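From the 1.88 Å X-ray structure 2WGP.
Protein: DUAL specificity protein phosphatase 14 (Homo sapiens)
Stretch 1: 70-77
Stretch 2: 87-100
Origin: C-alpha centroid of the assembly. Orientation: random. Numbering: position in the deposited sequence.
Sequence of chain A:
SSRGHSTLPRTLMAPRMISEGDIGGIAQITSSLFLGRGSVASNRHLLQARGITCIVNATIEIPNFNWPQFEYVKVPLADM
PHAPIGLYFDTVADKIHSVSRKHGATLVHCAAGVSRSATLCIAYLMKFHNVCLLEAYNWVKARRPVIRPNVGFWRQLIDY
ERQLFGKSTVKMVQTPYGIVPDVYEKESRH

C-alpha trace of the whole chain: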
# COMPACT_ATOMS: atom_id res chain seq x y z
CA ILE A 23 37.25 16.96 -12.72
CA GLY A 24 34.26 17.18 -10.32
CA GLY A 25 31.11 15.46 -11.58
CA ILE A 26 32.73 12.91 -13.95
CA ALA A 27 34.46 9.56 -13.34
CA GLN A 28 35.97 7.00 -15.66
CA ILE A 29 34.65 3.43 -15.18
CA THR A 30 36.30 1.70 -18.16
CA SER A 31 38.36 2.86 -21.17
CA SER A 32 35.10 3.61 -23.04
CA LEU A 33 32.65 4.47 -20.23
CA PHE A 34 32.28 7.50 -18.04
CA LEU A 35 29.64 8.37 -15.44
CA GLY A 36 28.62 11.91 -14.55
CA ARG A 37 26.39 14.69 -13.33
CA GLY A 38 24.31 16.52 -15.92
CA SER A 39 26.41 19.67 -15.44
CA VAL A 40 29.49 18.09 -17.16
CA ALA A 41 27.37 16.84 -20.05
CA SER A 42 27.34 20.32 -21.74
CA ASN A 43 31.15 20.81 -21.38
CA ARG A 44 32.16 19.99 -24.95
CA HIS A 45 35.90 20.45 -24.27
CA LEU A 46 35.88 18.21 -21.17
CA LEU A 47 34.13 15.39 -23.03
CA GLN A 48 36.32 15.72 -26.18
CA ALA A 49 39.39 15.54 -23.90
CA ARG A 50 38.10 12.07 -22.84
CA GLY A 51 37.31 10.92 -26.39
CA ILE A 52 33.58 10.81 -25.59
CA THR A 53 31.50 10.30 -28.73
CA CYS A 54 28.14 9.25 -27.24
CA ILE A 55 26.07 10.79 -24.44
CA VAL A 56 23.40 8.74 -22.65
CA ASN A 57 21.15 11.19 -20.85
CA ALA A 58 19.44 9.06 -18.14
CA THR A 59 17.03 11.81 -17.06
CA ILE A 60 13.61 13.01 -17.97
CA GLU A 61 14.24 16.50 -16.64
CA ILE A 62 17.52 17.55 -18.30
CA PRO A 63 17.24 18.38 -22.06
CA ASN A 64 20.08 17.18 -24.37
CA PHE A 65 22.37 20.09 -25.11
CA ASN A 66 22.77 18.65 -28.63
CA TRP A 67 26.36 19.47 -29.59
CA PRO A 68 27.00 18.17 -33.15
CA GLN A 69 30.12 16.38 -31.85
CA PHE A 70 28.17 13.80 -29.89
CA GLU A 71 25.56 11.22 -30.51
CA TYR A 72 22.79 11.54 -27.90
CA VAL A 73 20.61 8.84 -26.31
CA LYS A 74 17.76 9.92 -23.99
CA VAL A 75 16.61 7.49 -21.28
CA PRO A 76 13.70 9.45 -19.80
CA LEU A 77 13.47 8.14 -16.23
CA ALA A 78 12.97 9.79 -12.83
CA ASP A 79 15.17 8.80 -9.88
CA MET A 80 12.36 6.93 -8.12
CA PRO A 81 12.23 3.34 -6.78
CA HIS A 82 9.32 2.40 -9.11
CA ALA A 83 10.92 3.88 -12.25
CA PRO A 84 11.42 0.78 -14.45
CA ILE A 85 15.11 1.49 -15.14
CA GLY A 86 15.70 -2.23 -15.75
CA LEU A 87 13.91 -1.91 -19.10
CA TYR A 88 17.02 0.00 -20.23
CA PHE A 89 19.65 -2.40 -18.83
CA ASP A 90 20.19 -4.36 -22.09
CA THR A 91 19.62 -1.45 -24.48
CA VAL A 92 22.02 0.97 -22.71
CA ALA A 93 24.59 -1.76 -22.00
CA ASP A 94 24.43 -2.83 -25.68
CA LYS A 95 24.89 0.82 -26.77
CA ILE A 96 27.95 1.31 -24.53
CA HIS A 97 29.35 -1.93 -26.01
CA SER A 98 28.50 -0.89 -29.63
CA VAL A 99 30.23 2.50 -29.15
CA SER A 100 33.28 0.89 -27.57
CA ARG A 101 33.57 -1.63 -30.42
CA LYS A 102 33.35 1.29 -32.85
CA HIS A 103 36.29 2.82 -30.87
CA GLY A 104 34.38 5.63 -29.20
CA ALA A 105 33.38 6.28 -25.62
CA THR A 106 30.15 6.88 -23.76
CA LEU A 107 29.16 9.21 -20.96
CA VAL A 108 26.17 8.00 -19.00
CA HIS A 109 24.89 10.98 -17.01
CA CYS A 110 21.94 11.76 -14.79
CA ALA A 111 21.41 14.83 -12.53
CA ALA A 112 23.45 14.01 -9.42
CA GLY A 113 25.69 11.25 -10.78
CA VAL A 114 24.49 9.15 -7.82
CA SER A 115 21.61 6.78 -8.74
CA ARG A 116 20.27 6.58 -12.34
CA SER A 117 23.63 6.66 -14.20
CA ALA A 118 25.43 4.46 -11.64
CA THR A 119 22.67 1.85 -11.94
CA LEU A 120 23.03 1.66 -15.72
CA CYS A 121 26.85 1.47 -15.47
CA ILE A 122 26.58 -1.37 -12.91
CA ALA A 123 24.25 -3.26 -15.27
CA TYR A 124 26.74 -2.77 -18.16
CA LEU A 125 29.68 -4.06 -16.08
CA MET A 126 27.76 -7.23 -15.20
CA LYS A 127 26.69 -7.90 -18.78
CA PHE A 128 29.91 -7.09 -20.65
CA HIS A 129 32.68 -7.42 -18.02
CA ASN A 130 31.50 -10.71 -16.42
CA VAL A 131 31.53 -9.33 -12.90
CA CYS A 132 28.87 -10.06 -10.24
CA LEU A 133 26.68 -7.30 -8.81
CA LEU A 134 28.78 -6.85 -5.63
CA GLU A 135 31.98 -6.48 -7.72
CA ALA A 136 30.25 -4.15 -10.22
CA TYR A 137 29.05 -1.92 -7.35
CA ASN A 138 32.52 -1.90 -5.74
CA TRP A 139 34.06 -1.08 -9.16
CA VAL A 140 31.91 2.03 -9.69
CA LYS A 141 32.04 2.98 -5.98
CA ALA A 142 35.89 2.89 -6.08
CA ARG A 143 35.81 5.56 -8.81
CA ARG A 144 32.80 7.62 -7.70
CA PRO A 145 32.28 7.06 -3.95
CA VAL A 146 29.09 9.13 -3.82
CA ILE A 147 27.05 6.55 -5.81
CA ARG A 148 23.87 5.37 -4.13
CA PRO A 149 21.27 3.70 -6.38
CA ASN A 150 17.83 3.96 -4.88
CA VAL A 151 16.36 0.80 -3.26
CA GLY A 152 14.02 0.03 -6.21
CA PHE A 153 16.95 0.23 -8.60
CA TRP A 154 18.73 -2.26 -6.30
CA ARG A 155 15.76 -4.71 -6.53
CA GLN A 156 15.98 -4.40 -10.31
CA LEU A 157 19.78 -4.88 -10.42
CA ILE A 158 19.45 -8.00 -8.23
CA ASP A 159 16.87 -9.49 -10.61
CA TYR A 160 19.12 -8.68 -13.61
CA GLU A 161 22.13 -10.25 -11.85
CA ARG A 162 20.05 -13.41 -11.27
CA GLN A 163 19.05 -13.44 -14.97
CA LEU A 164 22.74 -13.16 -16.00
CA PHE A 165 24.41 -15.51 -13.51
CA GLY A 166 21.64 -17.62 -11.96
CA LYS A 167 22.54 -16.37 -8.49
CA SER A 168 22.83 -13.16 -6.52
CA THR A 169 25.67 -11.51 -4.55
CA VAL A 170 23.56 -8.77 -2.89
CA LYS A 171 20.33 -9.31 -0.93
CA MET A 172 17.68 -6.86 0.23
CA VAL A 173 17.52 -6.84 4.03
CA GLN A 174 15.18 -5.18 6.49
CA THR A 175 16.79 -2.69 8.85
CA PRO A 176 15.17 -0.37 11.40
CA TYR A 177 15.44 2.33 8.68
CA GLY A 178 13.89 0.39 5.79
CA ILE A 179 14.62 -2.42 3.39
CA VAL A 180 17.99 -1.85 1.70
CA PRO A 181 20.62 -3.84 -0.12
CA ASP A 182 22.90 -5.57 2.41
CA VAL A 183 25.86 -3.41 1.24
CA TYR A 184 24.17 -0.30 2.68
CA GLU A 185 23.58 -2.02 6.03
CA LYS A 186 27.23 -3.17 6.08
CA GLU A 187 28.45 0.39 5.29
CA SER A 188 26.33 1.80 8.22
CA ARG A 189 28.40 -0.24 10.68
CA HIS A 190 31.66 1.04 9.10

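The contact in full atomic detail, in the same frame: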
# COMPACT_ATOMS: atom_id res chain seq x y z
N PHE A 70 28.56 14.99 -30.61
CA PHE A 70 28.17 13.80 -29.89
C PHE A 70 26.90 13.25 -30.44
O PHE A 70 26.04 14.00 -30.93
CB PHE A 70 28.02 14.06 -28.37
CG PHE A 70 29.14 14.86 -27.80
CD1 PHE A 70 30.42 14.33 -27.68
CD2 PHE A 70 28.92 16.18 -27.38
CE1 PHE A 70 31.48 15.09 -27.14
CE2 PHE A 70 29.96 16.95 -26.85
CZ PHE A 70 31.24 16.39 -26.73
N GLU A 71 26.79 11.94 -30.35
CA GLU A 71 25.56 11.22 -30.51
C GLU A 71 24.85 11.27 -29.17
O GLU A 71 25.49 11.17 -28.13
CB GLU A 71 25.89 9.78 -30.91
CG GLU A 71 24.72 8.88 -31.08
CD GLU A 71 25.15 7.44 -31.32
OE1 GLU A 71 24.26 6.63 -31.61
OE2 GLU A 71 26.36 7.13 -31.22
N TYR A 72 23.54 11.46 -29.16
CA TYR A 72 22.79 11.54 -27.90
C TYR A 72 21.74 10.43 -27.82
O TYR A 72 21.03 10.17 -28.81
CB TYR A 72 22.08 12.89 -27.76
CG TYR A 72 22.98 14.04 -27.46
CD1 TYR A 72 23.69 14.68 -28.47
CD2 TYR A 72 23.13 14.51 -26.16
CE1 TYR A 72 24.51 15.73 -28.21
CE2 TYR A 72 23.98 15.55 -25.89
CZ TYR A 72 24.66 16.17 -26.91
OH TYR A 72 25.49 17.23 -26.65
N VAL A 73 21.64 9.83 -26.63
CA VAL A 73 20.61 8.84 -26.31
C VAL A 73 19.88 9.26 -25.03
O VAL A 73 20.48 9.38 -23.98
CB VAL A 73 21.20 7.43 -26.11
CG1 VAL A 73 20.09 6.41 -25.77
CG2 VAL A 73 22.01 6.98 -27.35
N LYS A 74 18.58 9.50 -25.13
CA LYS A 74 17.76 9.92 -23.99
C LYS A 74 17.09 8.69 -23.39
O LYS A 74 16.43 7.92 -24.10
CB LYS A 74 16.71 10.89 -24.49
CG LYS A 74 15.70 11.42 -23.46
CD LYS A 74 16.27 12.62 -22.72
CE LYS A 74 15.17 13.50 -22.19
NZ LYS A 74 15.69 14.75 -21.60
N VAL A 75 17.27 8.51 -22.08
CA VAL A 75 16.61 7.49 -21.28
C VAL A 75 15.74 8.22 -20.23
O VAL A 75 16.22 8.55 -19.14
CB VAL A 75 17.68 6.56 -20.63
CG1 VAL A 75 17.07 5.57 -19.64
CG2 VAL A 75 18.47 5.85 -21.74
N PRO A 76 14.46 8.47 -20.56
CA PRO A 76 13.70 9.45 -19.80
C PRO A 76 13.03 8.87 -18.56
O PRO A 76 11.79 8.72 -18.51
CB PRO A 76 12.68 9.98 -20.82
CG PRO A 76 12.44 8.86 -21.72
CD PRO A 76 13.73 8.08 -21.79
N LEU A 77 13.85 8.68 -17.53
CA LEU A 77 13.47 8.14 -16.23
C LEU A 77 13.63 9.19 -15.13
O LEU A 77 14.52 10.02 -15.20
CB LEU A 77 14.45 7.02 -15.85
CG LEU A 77 14.54 5.77 -16.71
CD1 LEU A 77 15.94 5.11 -16.52
CD2 LEU A 77 13.40 4.82 -16.37
N LEU A 87 14.32 -1.80 -17.71
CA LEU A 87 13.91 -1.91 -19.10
C LEU A 87 14.98 -1.33 -20.03
O LEU A 87 14.91 -1.52 -21.24
CB LEU A 87 12.55 -1.22 -19.33
CG LEU A 87 11.29 -1.83 -18.71
CD1 LEU A 87 10.02 -0.98 -18.96
CD2 LEU A 87 11.04 -3.25 -19.21
N TYR A 88 15.92 -0.58 -19.48
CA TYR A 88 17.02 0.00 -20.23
C TYR A 88 18.37 -0.70 -20.00
O TYR A 88 19.38 -0.29 -20.56
CB TYR A 88 17.15 1.49 -19.92
CG TYR A 88 15.95 2.31 -20.38
CD1 TYR A 88 15.87 2.79 -21.69
CD2 TYR A 88 14.91 2.60 -19.51
CE1 TYR A 88 14.79 3.56 -22.12
CE2 TYR A 88 13.81 3.38 -19.95
CZ TYR A 88 13.76 3.85 -21.25
OH TYR A 88 12.69 4.61 -21.71
N PHE A 89 18.39 -1.74 -19.16
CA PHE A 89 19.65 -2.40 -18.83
C PHE A 89 20.34 -2.93 -20.09
O PHE A 89 21.49 -2.55 -20.36
CB PHE A 89 19.46 -3.52 -17.80
CG PHE A 89 19.22 -3.04 -16.35
CD1 PHE A 89 18.84 -3.97 -15.39
CD2 PHE A 89 19.38 -1.70 -15.95
CE1 PHE A 89 18.63 -3.58 -14.07
CE2 PHE A 89 19.16 -1.33 -14.63
CZ PHE A 89 18.80 -2.26 -13.71
N ASP A 90 19.63 -3.76 -20.86
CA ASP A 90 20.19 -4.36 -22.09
C ASP A 90 20.44 -3.30 -23.16
O ASP A 90 21.51 -3.26 -23.75
CB ASP A 90 19.29 -5.47 -22.65
CG ASP A 90 19.38 -6.76 -21.85
OD1 ASP A 90 18.33 -7.41 -21.62
OD2 ASP A 90 20.51 -7.14 -21.44
N THR A 91 19.48 -2.40 -23.37
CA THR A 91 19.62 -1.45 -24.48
C THR A 91 20.76 -0.46 -24.24
O THR A 91 21.55 -0.18 -25.17
CB THR A 91 18.28 -0.76 -24.82
OG1 THR A 91 17.82 -0.02 -23.69
CG2 THR A 91 17.20 -1.82 -25.21
N VAL A 92 20.93 0.03 -23.01
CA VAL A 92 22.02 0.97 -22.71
C VAL A 92 23.36 0.23 -22.68
O VAL A 92 24.36 0.73 -23.21
CB VAL A 92 21.79 1.82 -21.41
CG1 VAL A 92 23.03 2.62 -20.99
CG2 VAL A 92 20.59 2.78 -21.59
N ALA A 93 23.39 -0.95 -22.05
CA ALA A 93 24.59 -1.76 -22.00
C ALA A 93 25.06 -2.15 -23.42
O ALA A 93 26.24 -2.04 -23.74
CB ALA A 93 24.36 -2.99 -21.13
N ASP A 94 24.13 -2.55 -24.26
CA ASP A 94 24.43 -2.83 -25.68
C ASP A 94 24.97 -1.60 -26.43
O ASP A 94 25.89 -1.73 -27.24
CB ASP A 94 23.19 -3.38 -26.39
CG ASP A 94 22.82 -4.77 -25.92
OD1 ASP A 94 23.57 -5.37 -25.12
OD2 ASP A 94 21.76 -5.27 -26.37
N LYS A 95 24.42 -0.42 -26.15
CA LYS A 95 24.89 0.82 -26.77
C LYS A 95 26.33 1.18 -26.36
O LYS A 95 27.18 1.47 -27.21
CB LYS A 95 23.93 1.98 -26.48
CG LYS A 95 24.34 3.31 -27.14
CD LYS A 95 24.47 3.19 -28.64
CE LYS A 95 24.67 4.53 -29.32
NZ LYS A 95 24.75 4.34 -30.84
N ILE A 96 26.60 1.09 -25.05
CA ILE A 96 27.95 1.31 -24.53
C ILE A 96 28.92 0.36 -25.22
O ILE A 96 29.99 0.78 -25.64
CB ILE A 96 28.06 1.16 -22.97
CG1 ILE A 96 27.19 2.21 -22.26
CG2 ILE A 96 29.53 1.32 -22.52
CD1 ILE A 96 26.79 1.87 -20.76
N HIS A 97 28.52 -0.91 -25.36
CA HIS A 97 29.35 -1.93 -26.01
C HIS A 97 29.56 -1.61 -27.50
O HIS A 97 30.67 -1.71 -28.01
CB HIS A 97 28.71 -3.31 -25.82
CG HIS A 97 29.48 -4.44 -26.45
ND1 HIS A 97 30.70 -4.86 -25.98
CD2 HIS A 97 29.20 -5.23 -27.51
CE1 HIS A 97 31.14 -5.86 -26.71
NE2 HIS A 97 30.24 -6.11 -27.65
N SER A 98 28.47 -1.26 -28.19
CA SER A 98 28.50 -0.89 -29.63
C SER A 98 29.47 0.27 -29.87
O SER A 98 30.28 0.23 -30.80
CB SER A 98 27.11 -0.47 -30.10
OG SER A 98 27.20 0.01 -31.43
N VAL A 99 29.36 1.32 -29.05
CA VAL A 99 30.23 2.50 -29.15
C VAL A 99 31.70 2.15 -28.92
O VAL A 99 32.59 2.56 -29.68
CB VAL A 99 29.77 3.60 -28.15
CG1 VAL A 99 30.82 4.70 -28.01
CG2 VAL A 99 28.46 4.18 -28.62
N SER A 100 31.94 1.38 -27.87
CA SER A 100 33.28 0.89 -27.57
C SER A 100 33.88 0.06 -28.72
O SER A 100 35.05 0.26 -29.12
CB SER A 100 33.20 0.05 -26.30
OG SER A 100 34.38 -0.64 -26.08

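Packing of the 70-77 stretch against the 87-100 stretch in dual specificity protein phosphatase 14. The apolar centre of the contact is the ring of Tyr88, which loses more surface to the other stretch than any other residue here. Val75 sits over one face of this ring: its CG1 lies 3.5 Å from the centroid of the Tyr88 ring and 12° off the ring normal, a CH-pi contact in which a methyl group meets the pi cloud nearly head-on. The closest atoms of the pair, Val75 CG1 and Tyr88 CG, are also 3.5 Å apart. Two further residues approach the ring obliquely. Leu77 brings CD2 to 3.9 Å from Tyr88 CE2, and Pro76 places CD 3.6 Å from Tyr88 OH and 4.3 Å from Tyr88 CZ, so the loop that follows the strand covers the tyrosine from one side, with contacts from CG to the hydroxyl. A backbone hydrogen bond from Leu77 N to Val75 O (2.9 Å) ties this loop together. Val75 CG2 meets Val92 CG2 at 3.7 Å while staying near the ring, 4.0 Å from Tyr88 CD1, so the valine (chi1 t) bridges ring and helix.

From this centre the strand, 71-74, and the helix, 89-100, run antiparallel at 168°, their axes approaching to 11.2 Å. That spacing leaves the space between them to side chains, and no backbone hydrogen bond crosses it. The CA atoms of Val75 and Tyr88 are 7.6 Å apart, those of Glu71 and Val99 10.0 Å. The alternation of the strand, carried on into Val75, sets Glu71, Val73 and Val75 toward the other stretch, whereas Tyr72 and Lys74 point away. Tyr88, in the 3-10 turn just before the helix, and Val92, Lys95 and Val99 within it recur at intervals of three or four residues and so fall along one side, linked by the backbone bonds Val92 N to Tyr88 O and Val99 N to Lys95 O, both 2.9 Å.

Lys95 carries the contact from apolar to polar. Its aliphatic chain passes Val73, with CE 4.1 Å from Val73 CG2, and its ammonium group then reaches Glu71. Lys95 NZ donates a very short hydrogen bond of 2.5 Å to Glu71 OE1, within a salt bridge in which charge attraction reinforces the bond. Glu71 is extended, with chi1 and chi2 both t, and is solvent-exposed, so the ion pair forms the outer edge of the contact. Beside it, Val99 CG2 only grazes the carboxylate, 4.5 Å from Glu71 OE2.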